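PDB 4TVM: citrate synthase from Mycobacterium tuberculosis, which catalyses the condensation of oxaloacetate with acetyl-CoA and water to give citrate and CoA, a step of the Krebs cycle. Local coordinates for residues T253-G258 and G390-W395; I165-K170 and G394-W399; Y90-G95 and L228-E233. All coordinates share one frame; numbering follows the deposited sequence.

Contact 1: T253-G258 and G390-W395. With OAA (oxaloacetate ion), chain B.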
# COMPACT_ATOMS: atom_id res chain seq x y z
N THR A 253 -0.67 1.50 9.40
CA THR A 253 0.01 1.80 8.16
C THR A 253 -0.33 0.71 7.16
O THR A 253 -0.59 0.99 5.99
CB THR A 253 1.52 1.96 8.37
OG1 THR A 253 1.75 2.84 9.48
CG2 THR A 253 2.17 2.51 7.11
N SER A 254 -0.43 -0.52 7.63
CA SER A 254 -0.88 -1.62 6.75
C SER A 254 -2.33 -1.48 6.25
O SER A 254 -2.61 -1.78 5.09
CB SER A 254 -0.67 -2.97 7.43
OG SER A 254 0.53 -2.96 8.20
N ILE A 255 -3.24 -0.99 7.09
CA ILE A 255 -4.65 -0.78 6.64
C ILE A 255 -4.75 0.36 5.64
O ILE A 255 -5.47 0.33 4.63
CB ILE A 255 -5.54 -0.44 7.84
CG1 ILE A 255 -5.66 -1.66 8.75
CG2 ILE A 255 -6.89 0.09 7.40
CD1 ILE A 255 -6.18 -2.90 8.06
N SER A 256 -4.01 1.41 5.94
CA SER A 256 -3.90 2.46 5.00
C SER A 256 -3.49 1.96 3.63
O SER A 256 -4.04 2.38 2.65
CB SER A 256 -2.88 3.45 5.50
OG SER A 256 -2.75 4.41 4.48
N GLY A 257 -2.52 1.05 3.55
CA GLY A 257 -2.14 0.50 2.25
C GLY A 257 -3.24 -0.29 1.60
O GLY A 257 -3.45 -0.24 0.40
N GLY A 258 -3.98 -1.03 2.40
CA GLY A 258 -5.18 -1.66 1.91
C GLY A 258 -6.11 -0.59 1.39
O GLY A 258 -6.77 -0.81 0.37
N GLY A 390 -16.48 -2.32 5.50
CA GLY A 390 -16.90 -3.72 5.54
C GLY A 390 -15.72 -4.64 5.50
O GLY A 390 -15.65 -5.62 6.23
N ARG A 391 -14.76 -4.32 4.65
CA ARG A 391 -13.56 -5.14 4.52
C ARG A 391 -12.59 -5.06 5.69
O ARG A 391 -11.73 -5.95 5.86
CB ARG A 391 -12.84 -4.77 3.23
CG ARG A 391 -11.59 -5.58 2.98
CD ARG A 391 -11.85 -7.07 3.03
NE ARG A 391 -12.82 -7.47 2.01
CZ ARG A 391 -12.57 -7.56 0.70
NH1 ARG A 391 -11.38 -7.25 0.20
NH2 ARG A 391 -13.54 -7.93 -0.12
N LEU A 392 -12.70 -4.01 6.50
CA LEU A 392 -11.74 -3.80 7.58
C LEU A 392 -11.44 -5.04 8.42
O LEU A 392 -10.29 -5.32 8.74
CB LEU A 392 -12.22 -2.66 8.46
CG LEU A 392 -11.40 -2.27 9.68
CD1 LEU A 392 -10.01 -1.80 9.32
CD2 LEU A 392 -12.16 -1.18 10.45
N PRO A 393 -12.47 -5.79 8.83
CA PRO A 393 -12.21 -6.98 9.63
C PRO A 393 -11.33 -8.01 8.91
O PRO A 393 -10.52 -8.73 9.54
CB PRO A 393 -13.62 -7.54 9.89
CG PRO A 393 -14.50 -6.87 8.87
CD PRO A 393 -13.91 -5.50 8.79
N GLY A 394 -11.46 -8.08 7.60
CA GLY A 394 -10.70 -9.04 6.82
C GLY A 394 -9.27 -8.59 6.73
O GLY A 394 -8.33 -9.37 6.92
N TRP A 395 -9.11 -7.31 6.40
CA TRP A 395 -7.78 -6.71 6.41
C TRP A 395 -7.11 -7.03 7.69
O TRP A 395 -5.96 -7.44 7.70
CB TRP A 395 -7.85 -5.19 6.26
CG TRP A 395 -8.17 -4.75 4.87
CD1 TRP A 395 -8.05 -5.47 3.74
CD2 TRP A 395 -8.67 -3.47 4.47
NE1 TRP A 395 -8.44 -4.74 2.65
CE2 TRP A 395 -8.84 -3.50 3.08
CE3 TRP A 395 -9.02 -2.31 5.18
CZ2 TRP A 395 -9.34 -2.43 2.37
CZ3 TRP A 395 -9.50 -1.22 4.46
CH2 TRP A 395 -9.65 -1.29 3.06
O1 OAA B . -15.46 -7.96 -2.64
O2 OAA B . -16.51 -6.75 -4.17
O4 OAA B . -12.29 -9.74 -5.65
O5 OAA B . -11.39 -9.28 -3.71
O3 OAA B . -13.07 -7.62 -3.07
C1 OAA B . -15.60 -7.54 -3.82
C2 OAA B . -14.61 -8.03 -4.84
C3 OAA B . -13.30 -8.21 -4.11
C4 OAA B . -12.26 -9.11 -4.56
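Residues 253-258 and 390-395 come nearest at Ile255 and Trp395, whose CA atoms lie 6.7 Å apart where the two helical segments run at 129° to each other with axes 10.6 Å apart. This is a helix-helix crossing in the largely helical citrate synthase fold, joining helix 251-262 to helix 383-403, and no hydrogen bond spans it. The apolar packing centres on Ile255, whose side chain supplies two separate touching atoms. Ile255 CD1 meets the root of the tryptophan, 3.4 Å from Trp395 CB, while Ile255 CG2 approaches the six-membered ring near Trp395 CE3 and also reaches Leu392 CD1 at 4.1 Å. The Ile255 and Leu392 side chains cross at about a right angle.

The indole of Trp395 stands between the helices and is approached on both faces. CG of Arg391 lies 3.3 Å above one face, toward the rim, and CA of Gly258 is offset over the opposite one. With no side chain on Gly258, its backbone can approach the ring, and Gly258 O is 3.6 Å from Trp395 CZ2.

Helix 383-403 is kinked where the N atoms of Pro393 and Gly394 make no bond to the turn before; proline has no N-H to give. Instead Gly394 N bonds to the carbonyl O of Arg391, which also accepts from Trp395 N. Arg391 belongs to the oxaloacetate pocket: its chain leaves anti to the backbone N (chi1 -179°) and then bends twice, turning the guanidinium edge to the ligand. There Arg391 NH2 donates to the keto oxygen O3 of oxaloacetate at 3.0 Å, with an N-H...O angle of 165°.

Contact 2: I165-K170 and G394-W399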
# COMPACT_ATOMS: atom_id res chain seq x y z
N ILE A 165 -9.14 -2.89 18.08
CA ILE A 165 -10.35 -2.29 18.61
C ILE A 165 -10.51 -0.88 18.09
O ILE A 165 -11.54 -0.53 17.51
CB ILE A 165 -10.35 -2.30 20.16
CG1 ILE A 165 -10.24 -3.73 20.69
CG2 ILE A 165 -11.63 -1.71 20.69
CD1 ILE A 165 -11.20 -4.71 20.02
N ARG A 166 -9.49 -0.06 18.32
CA ARG A 166 -9.50 1.33 17.84
C ARG A 166 -9.88 1.47 16.37
O ARG A 166 -10.58 2.40 16.00
CB ARG A 166 -8.12 1.94 18.05
CG ARG A 166 -8.02 2.77 19.30
CD ARG A 166 -6.63 2.77 19.87
NE ARG A 166 -6.61 3.59 21.06
CZ ARG A 166 -5.51 3.88 21.75
NH1 ARG A 166 -4.32 3.42 21.36
NH2 ARG A 166 -5.61 4.64 22.85
N LEU A 167 -9.42 0.56 15.53
CA LEU A 167 -9.76 0.61 14.10
C LEU A 167 -11.20 0.23 13.84
O LEU A 167 -11.89 0.88 13.07
CB LEU A 167 -8.86 -0.32 13.28
CG LEU A 167 -7.58 0.33 12.74
CD1 LEU A 167 -6.52 -0.72 12.46
CD2 LEU A 167 -7.91 1.09 11.47
N LEU A 168 -11.65 -0.84 14.47
CA LEU A 168 -13.03 -1.28 14.25
C LEU A 168 -14.02 -0.25 14.76
O LEU A 168 -15.09 -0.07 14.18
CB LEU A 168 -13.29 -2.61 14.94
CG LEU A 168 -12.70 -3.81 14.22
CD1 LEU A 168 -12.73 -4.99 15.18
CD2 LEU A 168 -13.51 -4.11 12.97
N ALA A 169 -13.66 0.42 15.86
CA ALA A 169 -14.54 1.46 16.44
C ALA A 169 -14.47 2.74 15.67
O ALA A 169 -15.49 3.29 15.32
CB ALA A 169 -14.19 1.75 17.89
N LYS A 170 -13.26 3.22 15.44
CA LYS A 170 -13.07 4.59 14.93
C LYS A 170 -13.19 4.78 13.43
O LYS A 170 -13.41 5.90 12.99
CB LYS A 170 -11.73 5.14 15.37
CG LYS A 170 -11.59 5.12 16.86
CD LYS A 170 -10.38 5.92 17.31
CE LYS A 170 -10.57 6.30 18.78
NZ LYS A 170 -9.95 5.27 19.63
N GLY A 394 -11.46 -8.08 7.60
CA GLY A 394 -10.70 -9.04 6.82
C GLY A 394 -9.27 -8.59 6.73
O GLY A 394 -8.33 -9.37 6.92
N TRP A 395 -9.11 -7.31 6.40
CA TRP A 395 -7.78 -6.71 6.41
C TRP A 395 -7.11 -7.03 7.69
O TRP A 395 -5.96 -7.44 7.70
CB TRP A 395 -7.85 -5.19 6.26
CG TRP A 395 -8.17 -4.75 4.87
CD1 TRP A 395 -8.05 -5.47 3.74
CD2 TRP A 395 -8.67 -3.47 4.47
NE1 TRP A 395 -8.44 -4.74 2.65
CE2 TRP A 395 -8.84 -3.50 3.08
CE3 TRP A 395 -9.02 -2.31 5.18
CZ2 TRP A 395 -9.34 -2.43 2.37
CZ3 TRP A 395 -9.50 -1.22 4.46
CH2 TRP A 395 -9.65 -1.29 3.06
N ILE A 396 -7.82 -6.88 8.79
CA ILE A 396 -7.21 -7.06 10.10
C ILE A 396 -6.86 -8.51 10.39
O ILE A 396 -5.81 -8.80 10.96
CB ILE A 396 -8.12 -6.48 11.20
CG1 ILE A 396 -8.14 -4.97 11.10
CG2 ILE A 396 -7.62 -6.86 12.58
CD1 ILE A 396 -9.09 -4.26 12.05
N ALA A 397 -7.76 -9.42 10.01
CA ALA A 397 -7.62 -10.84 10.29
C ALA A 397 -6.40 -11.41 9.63
O ALA A 397 -5.70 -12.24 10.23
CB ALA A 397 -8.85 -11.56 9.77
N HIS A 398 -6.17 -10.99 8.37
CA HIS A 398 -5.05 -11.46 7.56
C HIS A 398 -3.71 -10.95 8.08
O HIS A 398 -2.75 -11.70 8.15
CB HIS A 398 -5.22 -10.99 6.11
CG HIS A 398 -6.20 -11.79 5.33
ND1 HIS A 398 -7.55 -11.54 5.35
CD2 HIS A 398 -6.03 -12.86 4.52
CE1 HIS A 398 -8.17 -12.41 4.57
NE2 HIS A 398 -7.27 -13.22 4.06
N TRP A 399 -3.66 -9.67 8.39
CA TRP A 399 -2.51 -9.04 9.06
C TRP A 399 -2.16 -9.77 10.35
O TRP A 399 -0.99 -10.10 10.61
CB TRP A 399 -2.86 -7.58 9.38
CG TRP A 399 -1.74 -6.75 9.90
CD1 TRP A 399 -1.00 -5.83 9.20
CD2 TRP A 399 -1.25 -6.73 11.24
NE1 TRP A 399 -0.07 -5.26 10.02
CE2 TRP A 399 -0.20 -5.79 11.27
CE3 TRP A 399 -1.59 -7.42 12.41
CZ2 TRP A 399 0.51 -5.52 12.43
CZ3 TRP A 399 -0.88 -7.16 13.56
CH2 TRP A 399 0.17 -6.22 13.56
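The carbonyl oxygen of Gly394 is gripped twice by one residue, accepting from the backbone N of His398 at 3.1 Å and from ring atom ND1 of His398 at 2.8 Å. The first is the ordinary i to i+4 bond of helix 383-403 in the helical citrate synthase fold; the second is a side-chain bond laid over the same turn. The two donors reach the oxygen from opposite faces of its plane. The ND1 bond is nearly straight at 164° and lies in the imidazole plane, which fixes the rotation of the ring and shows ND1 acting as a donor.

Across the contact, this helix packs against helix 159-182, and the join is wholly apolar and buried. It rests on one branch of Ile396. Its CG1 is anti to the carbonyl carbon (chi1 -70°) and the chain then extends, so that CD1 is the atom sent toward residues 165-170. The nearest CA atoms, those of Leu167 and Ile396, are still 9.0 Å apart, so these two segments meet through side chains alone. The interface is small, burying about 102 Å² in total. Ile93 of helix 85-94 also touches both Leu168 and Ile396, placing a third helix beside the pair. The terminal methyl CD1 of Ile396 meets two successive leucines, 4.1 Å from Leu167 CB and 4.2 Å from Leu168 CG.

Contact 3: Y90-G95 and L228-E233. With OAA (oxaloacetate ion), chain B.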
# COMPACT_ATOMS: atom_id res chain seq x y z
N TYR A 90 -15.65 -10.50 14.71
CA TYR A 90 -15.03 -11.36 15.72
C TYR A 90 -14.60 -12.68 15.10
O TYR A 90 -13.46 -13.10 15.32
CB TYR A 90 -16.00 -11.63 16.86
CG TYR A 90 -15.43 -12.52 17.94
CD1 TYR A 90 -15.12 -13.84 17.68
CD2 TYR A 90 -15.20 -12.03 19.23
CE1 TYR A 90 -14.61 -14.65 18.66
CE2 TYR A 90 -14.70 -12.84 20.22
CZ TYR A 90 -14.42 -14.15 19.92
OH TYR A 90 -13.92 -14.98 20.87
N LEU A 91 -15.49 -13.31 14.32
CA LEU A 91 -15.24 -14.65 13.81
C LEU A 91 -14.00 -14.59 12.98
O LEU A 91 -13.08 -15.35 13.20
CB LEU A 91 -16.43 -15.13 12.96
CG LEU A 91 -16.23 -16.23 11.91
CD1 LEU A 91 -16.18 -17.60 12.58
CD2 LEU A 91 -17.36 -16.18 10.90
N LEU A 92 -13.98 -13.69 12.01
CA LEU A 92 -12.89 -13.66 11.08
C LEU A 92 -11.59 -13.45 11.78
O LEU A 92 -10.61 -14.14 11.49
CB LEU A 92 -13.05 -12.50 10.15
CG LEU A 92 -14.05 -12.56 9.02
CD1 LEU A 92 -14.22 -11.12 8.59
CD2 LEU A 92 -13.53 -13.41 7.89
N ILE A 93 -11.54 -12.46 12.67
CA ILE A 93 -10.30 -12.13 13.35
C ILE A 93 -9.80 -13.24 14.27
O ILE A 93 -8.66 -13.64 14.16
CB ILE A 93 -10.45 -10.81 14.12
CG1 ILE A 93 -10.48 -9.65 13.13
CG2 ILE A 93 -9.34 -10.60 15.13
CD1 ILE A 93 -11.07 -8.41 13.72
N TYR A 94 -10.63 -13.77 15.16
CA TYR A 94 -10.14 -14.78 16.11
C TYR A 94 -10.47 -16.19 15.67
O TYR A 94 -10.12 -17.14 16.32
CB TYR A 94 -10.71 -14.55 17.49
CG TYR A 94 -10.54 -13.14 17.94
CD1 TYR A 94 -9.30 -12.68 18.35
CD2 TYR A 94 -11.61 -12.26 17.95
CE1 TYR A 94 -9.13 -11.38 18.76
CE2 TYR A 94 -11.44 -10.96 18.34
CZ TYR A 94 -10.21 -10.53 18.75
OH TYR A 94 -10.06 -9.24 19.14
N GLY A 95 -11.18 -16.32 14.56
CA GLY A 95 -11.35 -17.62 13.95
C GLY A 95 -12.43 -18.51 14.50
O GLY A 95 -12.53 -19.67 14.11
N LEU A 228 -21.38 -9.36 3.74
CA LEU A 228 -21.08 -9.82 2.37
C LEU A 228 -19.74 -9.36 1.89
O LEU A 228 -19.11 -10.05 1.10
CB LEU A 228 -22.17 -9.40 1.40
CG LEU A 228 -23.45 -10.23 1.59
CD1 LEU A 228 -24.71 -9.41 1.37
CD2 LEU A 228 -23.46 -11.46 0.70
N HIS A 229 -19.28 -8.20 2.38
CA HIS A 229 -18.00 -7.61 1.94
C HIS A 229 -16.89 -7.71 2.97
O HIS A 229 -15.79 -7.23 2.73
CB HIS A 229 -18.20 -6.15 1.58
CG HIS A 229 -18.92 -5.94 0.29
ND1 HIS A 229 -18.27 -5.92 -0.93
CD2 HIS A 229 -20.22 -5.70 0.02
CE1 HIS A 229 -19.14 -5.70 -1.89
NE2 HIS A 229 -20.34 -5.57 -1.34
N ALA A 230 -17.15 -8.36 4.10
CA ALA A 230 -16.14 -8.48 5.13
C ALA A 230 -14.78 -9.11 4.76
O ALA A 230 -13.75 -8.63 5.22
CB ALA A 230 -16.72 -9.19 6.32
N ASP A 231 -14.74 -10.17 3.98
CA ASP A 231 -13.45 -10.73 3.54
C ASP A 231 -13.62 -11.39 2.21
O ASP A 231 -14.71 -11.78 1.87
CB ASP A 231 -12.94 -11.76 4.51
CG ASP A 231 -11.54 -12.13 4.21
OD1 ASP A 231 -10.67 -11.20 4.23
OD2 ASP A 231 -11.26 -13.32 3.95
N HIS A 232 -12.57 -11.50 1.42
CA HIS A 232 -12.67 -12.17 0.15
C HIS A 232 -11.37 -12.69 -0.41
O HIS A 232 -11.14 -12.64 -1.61
CB HIS A 232 -13.28 -11.24 -0.88
CG HIS A 232 -13.66 -11.94 -2.14
ND1 HIS A 232 -13.24 -11.52 -3.38
CD2 HIS A 232 -14.41 -13.04 -2.34
CE1 HIS A 232 -13.72 -12.34 -4.30
NE2 HIS A 232 -14.43 -13.28 -3.69
N GLU A 233 -10.52 -13.25 0.41
CA GLU A 233 -9.13 -13.23 0.01
C GLU A 233 -8.54 -14.53 -0.39
O GLU A 233 -9.17 -15.58 -0.16
CB GLU A 233 -8.30 -12.54 1.07
CG GLU A 233 -8.43 -11.04 0.87
CD GLU A 233 -9.39 -10.40 1.84
OE1 GLU A 233 -10.58 -10.29 1.53
O1 OAA B . -15.46 -7.96 -2.64
O2 OAA B . -16.51 -6.75 -4.17
O4 OAA B . -12.29 -9.74 -5.65
O5 OAA B . -11.39 -9.28 -3.71
O3 OAA B . -13.07 -7.62 -3.07
C1 OAA B . -15.60 -7.54 -3.82
C2 OAA B . -14.61 -8.03 -4.84
C3 OAA B . -13.30 -8.21 -4.11
C4 OAA B . -12.26 -9.11 -4.56
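The forked end of Leu92 makes the whole contact between residues 90-95 and 228-233, with one methyl for each of two successive residues: Leu92 CD1 lies 3.9 Å from Ala230 CB, and Leu92 CD2 lies 3.8 Å from Asp231 CB. Helix 85-94 thereby packs on residues at the C-terminal end of helix 216-229, a piece of the citrate synthase fold that carries oxaloacetate-pocket histidines. The Leu92 side chain, with CG anti to the carbonyl carbon (chi1 -77°), meets that of Asp231 at a slant through the aspartate's CB. No polar bond crosses, and all three touching residues are buried.

One shell out, Tyr71 of strand 68-71 touches both Leu92 and Ala230. The carbonyl O of Leu92 accepts from Arg72 NH2, which ties down the helix backbone. On the same helix, Tyr90 and Tyr94, which flank Leu92 in sequence, touch each other: CD2 of Tyr94 lies 3.6 Å above the centre of the Tyr90 ring.

On the ligand side, Ala230 and Asp231 lie in sequence between two pocket residues, His229 and His232, whose rings are turned edge-on toward the bound oxaloacetate. For His232 the model places that edge toward the C4 carboxylate, but too close to be relied on. The His229 ring is set farther off, with His229 CE1 3.6 Å from O2 of oxaloacetate.

How the contacts relate
Contacts 1 and 2 share Gly394 and Trp395 of helix 383-403, and their centres are about 7 Å apart. Besides packing of Leu392 CD2 on Leu167 O (3.4 Å), a probable hydrogen bond between Trp399 NE1 and Ser254 OG, 3.0 Å long, joins them. Contact 3 lies about 10 to 11 Å from both centres and meets contact 2 where Ala397 CB is 3.6 Å from Leu92 O. Its tie to contact 1 bears on the pocket: Arg391 NE is 3.1 Å from His229 O, a probable hydrogen bond, consistent with holding the arginine beside oxaloacetate. Contacts 1 and 3 thus approach one ligand, whereas contact 2 does not touch it and packs the next turn of the shared helix on helix 159-182.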